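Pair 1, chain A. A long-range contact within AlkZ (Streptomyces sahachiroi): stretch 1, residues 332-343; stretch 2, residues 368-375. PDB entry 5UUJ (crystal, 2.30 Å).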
# COMPACT_ATOMS: atom_id res chain seq x y z
N GLU A 332 -6.34 -17.55 -9.96
CA GLU A 332 -5.40 -17.20 -11.01
C GLU A 332 -6.13 -17.24 -12.35
O GLU A 332 -6.98 -18.11 -12.56
CB GLU A 332 -4.22 -18.16 -11.00
CG GLU A 332 -3.16 -17.92 -12.06
CD GLU A 332 -2.08 -18.99 -12.04
OE1 GLU A 332 -2.09 -19.82 -11.11
OE2 GLU A 332 -1.23 -19.00 -12.96
N ILE A 333 -5.81 -16.31 -13.24
CA ILE A 333 -6.36 -16.35 -14.59
C ILE A 333 -5.46 -17.20 -15.47
O ILE A 333 -4.31 -16.84 -15.73
CB ILE A 333 -6.52 -14.93 -15.18
CG1 ILE A 333 -7.55 -14.16 -14.35
CG2 ILE A 333 -6.96 -15.01 -16.63
CD1 ILE A 333 -7.80 -12.73 -14.81
N VAL A 334 -6.00 -18.33 -15.93
CA VAL A 334 -5.27 -19.26 -16.79
C VAL A 334 -6.07 -19.53 -18.06
O VAL A 334 -7.22 -19.97 -17.99
CB VAL A 334 -4.98 -20.59 -16.06
CG1 VAL A 334 -4.15 -21.52 -16.94
CG2 VAL A 334 -4.28 -20.34 -14.73
N ASP A 335 -5.46 -19.25 -19.21
CA ASP A 335 -6.12 -19.44 -20.50
C ASP A 335 -7.44 -18.67 -20.51
O ASP A 335 -8.46 -19.15 -21.00
CB ASP A 335 -6.34 -20.93 -20.77
CG ASP A 335 -6.59 -21.23 -22.24
OD1 ASP A 335 -6.38 -20.34 -23.10
OD2 ASP A 335 -6.98 -22.38 -22.54
N GLN A 336 -7.40 -17.46 -19.95
CA GLN A 336 -8.58 -16.60 -19.84
C GLN A 336 -9.74 -17.31 -19.14
O GLN A 336 -10.91 -17.11 -19.48
CB GLN A 336 -9.00 -16.10 -21.22
CG GLN A 336 -7.97 -15.21 -21.88
CD GLN A 336 -7.63 -13.98 -21.04
OE1 GLN A 336 -6.46 -13.65 -20.86
NE2 GLN A 336 -8.66 -13.32 -20.52
N GLU A 337 -9.40 -18.15 -18.17
CA GLU A 337 -10.37 -18.75 -17.28
C GLU A 337 -9.96 -18.42 -15.85
O GLU A 337 -8.77 -18.39 -15.53
CB GLU A 337 -10.45 -20.27 -17.48
CG GLU A 337 -10.88 -20.69 -18.87
CD GLU A 337 -11.13 -22.19 -18.97
OE1 GLU A 337 -10.22 -22.97 -18.63
OE2 GLU A 337 -12.25 -22.58 -19.37
N LEU A 338 -10.94 -18.15 -14.99
CA LEU A 338 -10.65 -17.87 -13.59
C LEU A 338 -10.61 -19.19 -12.82
O LEU A 338 -11.65 -19.80 -12.55
CB LEU A 338 -11.70 -16.92 -12.99
CG LEU A 338 -11.22 -16.11 -11.78
CD1 LEU A 338 -12.01 -14.83 -11.63
CD2 LEU A 338 -11.30 -16.93 -10.50
N VAL A 339 -9.40 -19.63 -12.50
CA VAL A 339 -9.19 -20.88 -11.80
C VAL A 339 -9.09 -20.63 -10.30
O VAL A 339 -8.16 -19.98 -9.83
CB VAL A 339 -7.90 -21.59 -12.28
CG1 VAL A 339 -7.73 -22.93 -11.58
CG2 VAL A 339 -7.95 -21.79 -13.79
N VAL A 340 -10.06 -21.16 -9.56
CA VAL A 340 -10.11 -21.02 -8.11
C VAL A 340 -9.57 -22.27 -7.43
O VAL A 340 -9.99 -23.38 -7.75
CB VAL A 340 -11.54 -20.75 -7.61
CG1 VAL A 340 -11.57 -20.65 -6.09
CG2 VAL A 340 -12.09 -19.48 -8.23
N THR A 341 -8.63 -22.08 -6.51
CA THR A 341 -8.07 -23.18 -5.73
C THR A 341 -8.32 -22.94 -4.24
O THR A 341 -7.52 -22.28 -3.57
CB THR A 341 -6.55 -23.33 -5.97
OG1 THR A 341 -6.29 -23.40 -7.37
CG2 THR A 341 -6.02 -24.59 -5.29
N PRO A 342 -9.44 -23.46 -3.71
CA PRO A 342 -9.68 -23.31 -2.27
C PRO A 342 -8.70 -24.14 -1.44
O PRO A 342 -8.13 -25.10 -1.95
CB PRO A 342 -11.11 -23.83 -2.09
CG PRO A 342 -11.31 -24.76 -3.23
CD PRO A 342 -10.54 -24.18 -4.37
N PHE A 343 -8.51 -23.75 -0.19
CA PHE A 343 -7.71 -24.54 0.73
C PHE A 343 -8.43 -25.86 1.01
O PHE A 343 -9.64 -25.95 0.83
CB PHE A 343 -7.46 -23.78 2.04
CG PHE A 343 -6.80 -22.44 1.84
CD1 PHE A 343 -5.89 -22.25 0.82
CD2 PHE A 343 -7.09 -21.38 2.68
CE1 PHE A 343 -5.27 -21.02 0.64
CE2 PHE A 343 -6.48 -20.15 2.51
CZ PHE A 343 -5.58 -19.97 1.48
N SER A 368 -14.61 -9.90 -21.87
CA SER A 368 -16.05 -10.10 -21.87
C SER A 368 -16.50 -11.18 -20.89
O SER A 368 -17.57 -11.07 -20.29
CB SER A 368 -16.53 -10.46 -23.27
OG SER A 368 -17.85 -10.96 -23.25
N ARG A 369 -15.69 -12.22 -20.73
CA ARG A 369 -16.08 -13.36 -19.91
C ARG A 369 -14.88 -14.07 -19.31
O ARG A 369 -13.82 -14.14 -19.92
CB ARG A 369 -16.90 -14.36 -20.74
CG ARG A 369 -18.13 -14.90 -20.03
CD ARG A 369 -18.54 -16.27 -20.55
NE ARG A 369 -18.47 -16.38 -22.00
CZ ARG A 369 -19.41 -15.95 -22.84
NH1 ARG A 369 -20.51 -15.37 -22.38
NH2 ARG A 369 -19.25 -16.10 -24.15
N LEU A 370 -15.08 -14.60 -18.11
CA LEU A 370 -14.10 -15.46 -17.46
C LEU A 370 -14.79 -16.71 -16.93
O LEU A 370 -15.31 -16.70 -15.82
CB LEU A 370 -13.38 -14.72 -16.33
CG LEU A 370 -12.33 -13.67 -16.69
CD1 LEU A 370 -11.78 -13.02 -15.43
CD2 LEU A 370 -11.19 -14.26 -17.52
N PRO A 371 -14.81 -17.79 -17.73
CA PRO A 371 -15.34 -19.06 -17.23
C PRO A 371 -14.63 -19.48 -15.95
O PRO A 371 -13.44 -19.23 -15.80
CB PRO A 371 -15.07 -20.03 -18.38
CG PRO A 371 -14.98 -19.18 -19.59
CD PRO A 371 -14.39 -17.88 -19.14
N VAL A 372 -15.37 -20.11 -15.04
CA VAL A 372 -14.83 -20.51 -13.74
C VAL A 372 -14.52 -22.00 -13.69
O VAL A 372 -15.28 -22.83 -14.19
CB VAL A 372 -15.82 -20.17 -12.60
CG1 VAL A 372 -15.30 -20.68 -11.25
CG2 VAL A 372 -16.07 -18.68 -12.54
N ARG A 373 -13.38 -22.32 -13.08
CA ARG A 373 -13.05 -23.69 -12.72
C ARG A 373 -12.60 -23.71 -11.27
O ARG A 373 -11.70 -22.96 -10.88
CB ARG A 373 -11.94 -24.26 -13.63
CG ARG A 373 -12.38 -24.47 -15.07
CD ARG A 373 -11.43 -25.39 -15.84
NE ARG A 373 -10.13 -24.77 -16.08
CZ ARG A 373 -9.00 -25.09 -15.44
NH1 ARG A 373 -8.98 -26.02 -14.50
NH2 ARG A 373 -7.87 -24.46 -15.75
N ILE A 374 -13.26 -24.54 -10.46
CA ILE A 374 -12.90 -24.69 -9.05
C ILE A 374 -12.16 -26.02 -8.87
O ILE A 374 -12.72 -27.09 -9.09
CB ILE A 374 -14.14 -24.63 -8.14
CG1 ILE A 374 -14.84 -23.28 -8.33
CG2 ILE A 374 -13.74 -24.83 -6.68
CD1 ILE A 374 -16.17 -23.15 -7.60
N VAL A 375 -10.89 -25.92 -8.48
CA VAL A 375 -9.98 -27.06 -8.45
C VAL A 375 -9.78 -27.61 -7.04
O VAL A 375 -9.96 -28.80 -6.80
CB VAL A 375 -8.61 -26.67 -9.05
CG1 VAL A 375 -7.62 -27.83 -8.98
CG2 VAL A 375 -8.78 -26.19 -10.48
OXT VAL A 375 -9.43 -26.88 -6.12
O HOH W 1 -7.68 -22.63 -17.63

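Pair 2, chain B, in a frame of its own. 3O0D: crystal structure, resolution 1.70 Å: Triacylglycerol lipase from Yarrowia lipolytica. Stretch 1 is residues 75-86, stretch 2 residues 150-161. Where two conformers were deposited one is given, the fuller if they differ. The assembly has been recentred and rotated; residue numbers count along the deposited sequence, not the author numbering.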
# COMPACT_ATOMS: atom_id res chain seq x y z
N ASP B 75 18.36 0.33 2.56
CA ASP B 75 18.64 1.60 3.30
C ASP B 75 19.53 1.07 4.48
O ASP B 75 19.06 0.41 5.42
CB ASP B 75 17.37 2.14 3.82
CG ASP B 75 17.56 3.50 4.54
OD1 ASP B 75 18.65 3.68 5.11
OD2 ASP B 75 16.62 4.33 4.53
N HIS B 76 20.81 1.37 4.33
CA HIS B 76 21.84 1.01 5.32
C HIS B 76 21.75 1.95 6.50
O HIS B 76 22.40 1.66 7.54
CB HIS B 76 23.19 1.16 4.63
CG HIS B 76 23.39 0.19 3.51
ND1 HIS B 76 23.49 -1.17 3.72
CD2 HIS B 76 23.43 0.37 2.17
CE1 HIS B 76 23.61 -1.80 2.56
NE2 HIS B 76 23.61 -0.88 1.60
N ALA B 77 21.06 3.09 6.38
CA ALA B 77 20.93 3.98 7.60
C ALA B 77 19.84 3.45 8.47
O ALA B 77 19.96 3.41 9.71
CB ALA B 77 20.67 5.42 7.22
N SER B 78 18.73 3.04 7.91
CA SER B 78 17.63 2.55 8.73
C SER B 78 17.67 1.02 8.89
O SER B 78 16.86 0.49 9.70
CB SER B 78 16.25 2.98 8.11
OG SER B 78 16.12 2.27 6.88
N LYS B 79 18.61 0.38 8.21
CA LYS B 79 18.70 -1.13 8.18
C LYS B 79 17.41 -1.79 7.72
O LYS B 79 16.77 -2.61 8.43
CB LYS B 79 19.06 -1.65 9.61
CG LYS B 79 20.56 -1.43 9.99
CD LYS B 79 20.83 0.01 10.08
CE LYS B 79 22.30 0.47 10.56
NZ LYS B 79 22.26 1.93 10.95
N GLN B 80 16.96 -1.37 6.52
CA GLN B 80 15.72 -1.87 5.97
C GLN B 80 15.99 -2.19 4.49
O GLN B 80 16.89 -1.63 3.86
CB GLN B 80 14.59 -0.82 6.01
CG GLN B 80 14.15 -0.59 7.50
CD GLN B 80 13.16 0.53 7.56
OE1 GLN B 80 13.45 1.66 7.17
NE2 GLN B 80 11.92 0.21 7.91
N ILE B 81 15.13 -3.08 4.01
CA ILE B 81 15.05 -3.40 2.55
C ILE B 81 13.66 -2.86 2.16
O ILE B 81 12.64 -3.19 2.78
CB ILE B 81 15.06 -4.93 2.36
CG1 ILE B 81 16.44 -5.46 2.79
CG2 ILE B 81 14.79 -5.23 0.81
CD1 ILE B 81 16.49 -7.07 3.02
N TYR B 82 13.65 -2.07 1.09
CA TYR B 82 12.36 -1.48 0.62
C TYR B 82 11.91 -2.15 -0.69
O TYR B 82 12.73 -2.25 -1.55
CB TYR B 82 12.59 -0.04 0.26
CG TYR B 82 12.99 0.86 1.40
CD1 TYR B 82 12.46 0.68 2.65
CD2 TYR B 82 13.84 1.89 1.14
CE1 TYR B 82 12.85 1.56 3.72
CE2 TYR B 82 14.28 2.79 2.23
CZ TYR B 82 13.71 2.57 3.46
OH TYR B 82 14.07 3.37 4.53
N LEU B 83 10.67 -2.62 -0.72
CA LEU B 83 10.07 -3.00 -2.00
C LEU B 83 8.91 -1.96 -2.22
O LEU B 83 8.05 -1.83 -1.39
CB LEU B 83 9.46 -4.38 -1.87
CG LEU B 83 8.67 -4.78 -3.17
CD1 LEU B 83 9.55 -4.70 -4.40
CD2 LEU B 83 8.18 -6.23 -2.94
N VAL B 84 8.98 -1.26 -3.38
CA VAL B 84 8.02 -0.18 -3.61
C VAL B 84 7.38 -0.52 -4.95
O VAL B 84 8.08 -0.87 -5.90
CB VAL B 84 8.76 1.10 -3.77
CG1 VAL B 84 7.80 2.27 -4.26
CG2 VAL B 84 9.40 1.54 -2.36
N ILE B 85 6.05 -0.43 -4.93
CA ILE B 85 5.30 -0.89 -6.14
C ILE B 85 4.30 0.20 -6.54
O ILE B 85 3.76 0.93 -5.71
CB ILE B 85 4.51 -2.09 -5.83
CG1 ILE B 85 5.36 -3.18 -5.03
CG2 ILE B 85 4.10 -2.78 -7.22
CD1 ILE B 85 4.46 -4.25 -4.32
N ARG B 86 4.02 0.28 -7.85
CA ARG B 86 3.01 1.20 -8.35
C ARG B 86 2.32 0.42 -9.48
O ARG B 86 2.81 -0.60 -9.91
CB ARG B 86 3.69 2.49 -8.93
CG ARG B 86 4.91 2.22 -9.86
CD ARG B 86 5.24 3.16 -10.98
NE ARG B 86 4.15 3.64 -11.79
CZ ARG B 86 4.35 4.40 -12.86
NH1 ARG B 86 5.59 4.72 -13.24
NH2 ARG B 86 3.31 4.83 -13.55
N GLN B 150 21.38 -11.52 1.75
CA GLN B 150 22.50 -10.69 1.87
C GLN B 150 22.48 -9.79 3.13
O GLN B 150 23.51 -9.48 3.69
CB GLN B 150 22.61 -9.83 0.62
CG GLN B 150 23.78 -8.94 0.63
CD GLN B 150 24.04 -8.34 -0.76
OE1 GLN B 150 23.22 -8.46 -1.69
NE2 GLN B 150 25.18 -7.65 -0.87
N TYR B 151 21.29 -9.34 3.51
CA TYR B 151 21.07 -8.46 4.67
C TYR B 151 20.10 -9.04 5.63
O TYR B 151 18.95 -8.61 5.76
CB TYR B 151 20.56 -7.05 4.19
CG TYR B 151 21.57 -6.43 3.27
CD1 TYR B 151 22.69 -5.80 3.82
CD2 TYR B 151 21.42 -6.42 1.89
CE1 TYR B 151 23.67 -5.26 3.04
CE2 TYR B 151 22.44 -5.81 1.05
CZ TYR B 151 23.55 -5.23 1.67
OH TYR B 151 24.60 -4.62 0.95
N PRO B 152 20.49 -10.14 6.29
CA PRO B 152 19.43 -10.96 6.93
C PRO B 152 18.84 -10.40 8.20
O PRO B 152 17.74 -10.79 8.63
CB PRO B 152 20.20 -12.27 7.31
CG PRO B 152 21.57 -11.96 7.14
CD PRO B 152 21.80 -10.75 6.30
N ASP B 153 19.51 -9.38 8.76
CA ASP B 153 18.92 -8.75 9.92
C ASP B 153 18.25 -7.38 9.61
O ASP B 153 17.74 -6.74 10.49
CB ASP B 153 19.87 -8.70 11.13
CG ASP B 153 20.99 -7.74 11.03
OD1 ASP B 153 21.11 -7.00 10.03
OD2 ASP B 153 21.81 -7.75 12.00
N TYR B 154 18.19 -7.02 8.32
CA TYR B 154 17.36 -5.79 7.94
C TYR B 154 15.87 -6.07 7.94
O TYR B 154 15.44 -7.19 7.62
CB TYR B 154 17.84 -5.23 6.58
CG TYR B 154 19.16 -4.49 6.55
CD1 TYR B 154 20.20 -4.69 7.55
CD2 TYR B 154 19.40 -3.59 5.54
CE1 TYR B 154 21.42 -4.01 7.45
CE2 TYR B 154 20.61 -2.96 5.41
CZ TYR B 154 21.60 -3.11 6.41
OH TYR B 154 22.72 -2.39 6.20
N GLN B 155 15.08 -5.09 8.32
CA GLN B 155 13.60 -5.20 8.36
C GLN B 155 13.15 -4.99 6.90
O GLN B 155 13.64 -4.06 6.23
CB GLN B 155 12.97 -4.04 9.16
CG GLN B 155 11.45 -4.10 9.19
CD GLN B 155 10.79 -2.94 9.93
OE1 GLN B 155 11.13 -1.76 9.72
NE2 GLN B 155 9.84 -3.27 10.79
N ILE B 156 12.21 -5.81 6.43
CA ILE B 156 11.62 -5.68 5.09
C ILE B 156 10.42 -4.76 5.21
O ILE B 156 9.57 -4.96 6.08
CB ILE B 156 11.13 -7.07 4.65
CG1 ILE B 156 12.31 -8.03 4.54
CG2 ILE B 156 10.31 -7.00 3.32
CD1 ILE B 156 11.90 -9.52 4.66
N ALA B 157 10.34 -3.75 4.32
CA ALA B 157 9.20 -2.83 4.31
C ALA B 157 8.64 -2.77 2.87
O ALA B 157 9.45 -2.54 1.94
CB ALA B 157 9.64 -1.39 4.70
N VAL B 158 7.32 -2.98 2.76
CA VAL B 158 6.67 -2.98 1.42
C VAL B 158 5.73 -1.80 1.42
O VAL B 158 4.93 -1.67 2.34
CB VAL B 158 5.91 -4.24 1.18
CG1 VAL B 158 5.57 -4.32 -0.35
CG2 VAL B 158 6.86 -5.40 1.54
N THR B 159 5.84 -0.97 0.39
CA THR B 159 4.93 0.20 0.30
C THR B 159 4.49 0.45 -1.14
O THR B 159 5.12 0.04 -2.08
CB THR B 159 5.55 1.47 1.00
OG1 THR B 159 4.54 2.51 1.09
CG2 THR B 159 6.67 1.98 0.23
N GLY B 160 3.36 1.11 -1.27
CA GLY B 160 2.96 1.51 -2.66
C GLY B 160 1.73 2.38 -2.54
O GLY B 160 0.94 2.28 -1.59
N HIS B 161 1.54 3.13 -3.65
CA HIS B 161 0.35 4.03 -3.77
C HIS B 161 -0.57 3.50 -4.87
O HIS B 161 -0.09 2.86 -5.77
CB HIS B 161 0.90 5.38 -4.13
CG HIS B 161 -0.14 6.36 -4.66
ND1 HIS B 161 -1.09 7.01 -3.87
CD2 HIS B 161 -0.38 6.72 -5.95
CE1 HIS B 161 -1.84 7.78 -4.66
NE2 HIS B 161 -1.41 7.62 -5.91
O HOH W 2 3.94 3.71 -5.23

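Both pairs are built on two neighbouring parallel strands, the first of which follows a short loop. Over 14 central residues the N, CA and C atoms superpose with an RMSD of 0.7 Å, and the strand axes make similar angles, 20° in pair 1 and 22° in pair 2, with closest approaches of 4.7 and 4.6 Å. The register is also shared: A:Leu338, A:Val339 and A:Val340 bridge A:Val372, A:Arg373 and A:Ile374, and their counterparts B:Ile81, B:Tyr82 and B:Leu83 bridge B:Ile156, B:Ala157 and B:Val158.

The hydrogen bonds follow the same ladder. In pair 1, A:Leu338 N donates to A:Pro371 O (2.8 Å), A:Arg373 N to A:Leu338 O (3.1 Å), A:Val340 N to A:Arg373 O (2.8 Å) and A:Val375 N to A:Val340 O (2.8 Å). The matching bonds in pair 2 run from B:Ile81 N to B:Gln155 O (2.8 Å), B:Ala157 N to B:Ile81 O (2.8 Å), B:Leu83 N to B:Ala157 O (2.9 Å) and B:Thr159 N to B:Leu83 O (3.0 Å). One rung differs for a chemical reason. B:Gln155 N donates to B:Lys79 O (3.0 Å), whereas the matching A:Pro371 has no amide hydrogen; its CD instead lies 3.6 Å from A:Gln336 O.

Side chains diverge most where the strands begin. A:Leu370 fills its position with aliphatic contacts, its CD1 lying 4.0 Å from A:Ile333 CD1 and 4.2 Å from A:Leu338 CD1. At the same position B:Tyr154 extends a ring beneath the loop that holds B:Lys79: B:Lys79 CA sits 3.6 Å from the ring centroid, 7° off the normal, a CH-pi contact over the face. Its OH shares a hydrogen bond with B:His76 ND1 (2.9 Å), while B:Tyr154 CB still packs on B:Ile81 CG1 at 4.0 Å.

A second contrast involves A:Arg373 and B:Ala157. The arginine NE forms a salt bridge with A:Glu337 OE1 (3.1 Å, 163° at hydrogen), and A:Val339 CG2 lies over one guanidinium face, 3.3 Å from A:Arg373 NH2. A water accepts from A:Arg373 NH2 (2.6 Å) and donates to A:Glu337 OE1 (2.8 Å), closing a polar cluster. In pair 2 the small alanine meets a larger partner, B:Ala157 CB lying 4.1 Å from B:Tyr82 CD1 near the ring plane. B:Gln80, matching A:Glu337, instead donates from NE2 to B:Gln155 OE1 (2.8 Å).

On the face carrying A:Val340 and A:Ile374, packing is conservative: A:Val340 CB to A:Ile374 CG1 is 4.2 Å, and B:Leu83 CD2 to B:Val158 CG1 is 4.1 Å.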